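Local coordinates for protein cytidine deaminase (Burkholderia pseudomallei, PDB 3DMO) that probably catalyses the zinc-dependent hydrolytic deamination of cytidine and 2'-deoxycytidine to uridine and 2'-deoxyuridine, scavenging these nucleosides for UMP synthesis, at residues 12-17 and 80-85. Numbering follows the deposited sequence.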
loop_
_atom_site.group_PDB
_atom_site.type_symbol
_atom_site.label_atom_id
_atom_site.label_comp_id
_atom_site.label_asym_id
_atom_site.label_seq_id
_atom_site.Cartn_x
_atom_site.Cartn_y
_atom_site.Cartn_z
ATOM N N HIS A 12 12.446 11.971 -26.337
ATOM C CA HIS A 12 13.862 11.834 -26.001
ATOM C C HIS A 12 14.258 12.660 -24.780
ATOM O O HIS A 12 14.962 12.166 -23.897
ATOM C CB HIS A 12 14.759 12.196 -27.188
ATOM C CG HIS A 12 16.220 12.082 -26.883
ATOM N ND1 HIS A 12 17.002 13.172 -26.561
ATOM C CD2 HIS A 12 17.038 11.003 -26.822
ATOM C CE1 HIS A 12 18.240 12.771 -26.330
ATOM N NE2 HIS A 12 18.289 11.460 -26.481
ATOM N N ALA A 13 13.808 13.913 -24.743
ATOM C CA ALA A 13 14.081 14.810 -23.627
ATOM C C ALA A 13 13.439 14.313 -22.329
ATOM O O ALA A 13 14.057 14.400 -21.266
ATOM C CB ALA A 13 13.600 16.211 -23.947
ATOM N N LEU A 14 12.208 13.807 -22.423
ATOM C CA LEU A 14 11.486 13.290 -21.248
ATOM C C LEU A 14 12.171 12.026 -20.701
ATOM O O LEU A 14 12.259 11.834 -19.486
ATOM C CB LEU A 14 10.025 12.979 -21.590
ATOM C CG LEU A 14 8.853 13.534 -20.764
ATOM C CD1 LEU A 14 7.724 12.514 -20.660
ATOM C CD2 LEU A 14 9.211 14.079 -19.378
ATOM N N ILE A 15 12.657 11.178 -21.602
ATOM C CA ILE A 15 13.392 9.971 -21.205
ATOM C C ILE A 15 14.694 10.344 -20.495
ATOM O O ILE A 15 15.044 9.751 -19.469
ATOM C CB ILE A 15 13.662 9.045 -22.414
ATOM C CG1 ILE A 15 12.377 8.301 -22.805
ATOM C CG2 ILE A 15 14.794 8.051 -22.105
ATOM C CD1 ILE A 15 12.381 7.729 -24.238
ATOM N N GLU A 16 15.405 11.334 -21.028
ATOM C CA GLU A 16 16.635 11.806 -20.389
ATOM C C GLU A 16 16.386 12.333 -18.973
ATOM O O GLU A 16 17.204 12.136 -18.077
ATOM C CB GLU A 16 17.360 12.858 -21.249
ATOM C CG GLU A 16 18.097 12.280 -22.475
ATOM C CD GLU A 16 19.037 11.111 -22.125
ATOM O OE1 GLU A 16 19.929 11.289 -21.259
ATOM O OE2 GLU A 16 18.879 10.011 -22.713
ATOM N N ALA A 17 15.248 12.994 -18.772
ATOM C CA ALA A 17 14.860 13.465 -17.439
ATOM C C ALA A 17 14.510 12.294 -16.500
ATOM O O ALA A 17 14.856 12.317 -15.321
ATOM C CB ALA A 17 13.711 14.469 -17.539
ATOM N N PHE A 80 -1.683 16.699 -16.592
ATOM C CA PHE A 80 -0.426 16.094 -17.047
ATOM C C PHE A 80 -0.463 15.711 -18.523
ATOM O O PHE A 80 -1.445 15.142 -19.005
ATOM C CB PHE A 80 -0.044 14.913 -16.150
ATOM C CG PHE A 80 -0.136 15.244 -14.692
ATOM C CD1 PHE A 80 -1.179 14.744 -13.921
ATOM C CD2 PHE A 80 0.774 16.124 -14.115
ATOM C CE1 PHE A 80 -1.288 15.088 -12.572
ATOM C CE2 PHE A 80 0.677 16.474 -12.769
ATOM C CZ PHE A 80 -0.360 15.949 -11.997
ATOM N N ALA A 81 0.604 16.065 -19.232
ATOM C CA ALA A 81 0.723 15.772 -20.658
ATOM C C ALA A 81 1.310 14.383 -20.917
ATOM O O ALA A 81 0.818 13.640 -21.769
ATOM C CB ALA A 81 1.578 16.830 -21.330
ATOM N N ALA A 82 2.370 14.044 -20.188
ATOM C CA ALA A 82 3.106 12.799 -20.419
ATOM C C ALA A 82 3.934 12.410 -19.207
ATOM O O ALA A 82 4.364 13.275 -18.420
ATOM C CB ALA A 82 4.026 12.935 -21.645
ATOM N N ILE A 83 4.180 11.107 -19.083
ATOM C CA ILE A 83 5.120 10.570 -18.106
ATOM C C ILE A 83 6.059 9.573 -18.793
ATOM O O ILE A 83 5.611 8.758 -19.596
ATOM C CB ILE A 83 4.378 9.932 -16.884
ATOM C CG1 ILE A 83 5.355 9.612 -15.742
ATOM C CG2 ILE A 83 3.525 8.737 -17.303
ATOM C CD1 ILE A 83 4.653 9.204 -14.439
ATOM N N ALA A 84 7.363 9.696 -18.534
ATOM C CA ALA A 84 8.354 8.699 -18.979
ATOM C C ALA A 84 8.801 7.876 -17.781
ATOM O O ALA A 84 8.969 8.420 -16.693
ATOM C CB ALA A 84 9.570 9.384 -19.624
ATOM N N VAL A 85 8.977 6.567 -17.973
ATOM C CA VAL A 85 9.423 5.665 -16.899
ATOM C C VAL A 85 10.593 4.828 -17.439
ATOM O O VAL A 85 10.535 4.336 -18.576
ATOM C CB VAL A 85 8.275 4.724 -16.414
ATOM C CG1 VAL A 85 8.639 4.043 -15.073
ATOM C CG2 VAL A 85 6.961 5.490 -16.289
#
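Helix segment 12-17 lies across strand segment 80-85 with the two axes 7.5 Å apart and their chain directions 53° from parallel, and the backbones come nearest where the CA atoms of Ile15 and Ala84 are 5.7 Å apart. So close an approach depends on alanine. The methyl group of Ala84 points at the helix and, being so short, lets the helical backbone itself settle on the strand: Ala84 CB is 3.6 Å from the carbonyl O of Leu14 and 4.1 Å from the N of Ile15. Leu14 is the one long side chain aimed squarely at the strand, and its length lets a methyl span from helix to strand backbone. The CD1 methyl of Leu14 reaches over the backbone between Ala82 and Ala84, 3.5 Å from Ala84 N, and is flanked by two methyls, Ala82 CB at 3.9 Å and Ala84 CB at 3.8 Å. Both leucine torsions lie away from the staggered positions (chi1 -128°, chi2 -143°), an unusual conformation. Ile15 meets the strand more obliquely; Ile15 CG1 passes Ala84 CB at 4.4 Å, while the side chain also packs on Val114 and Thr116 of the adjoining strand. Leu14 touches Ala37 of the strand on the other flank, so the two neighbouring helix residues spread over three strands. Near the start of the strand, Ala81 and Ala82 both face Val39 in a classic beta bulge. Beyond it the side chains alternate: Ala82 and Ala84 turn to this helix, whereas Ile83 and Val85, beta-branched and so well suited to a strand, turn away and give the far face apolar bulk, Val85 touching Glu63, the predicted proton donor, on helix 62-72. The arrangement is the alpha/beta packing of the cytidine deaminase fold, in which the N-terminal helix covers one face of a central mixed sheet and the zinc-site helices lie against the other.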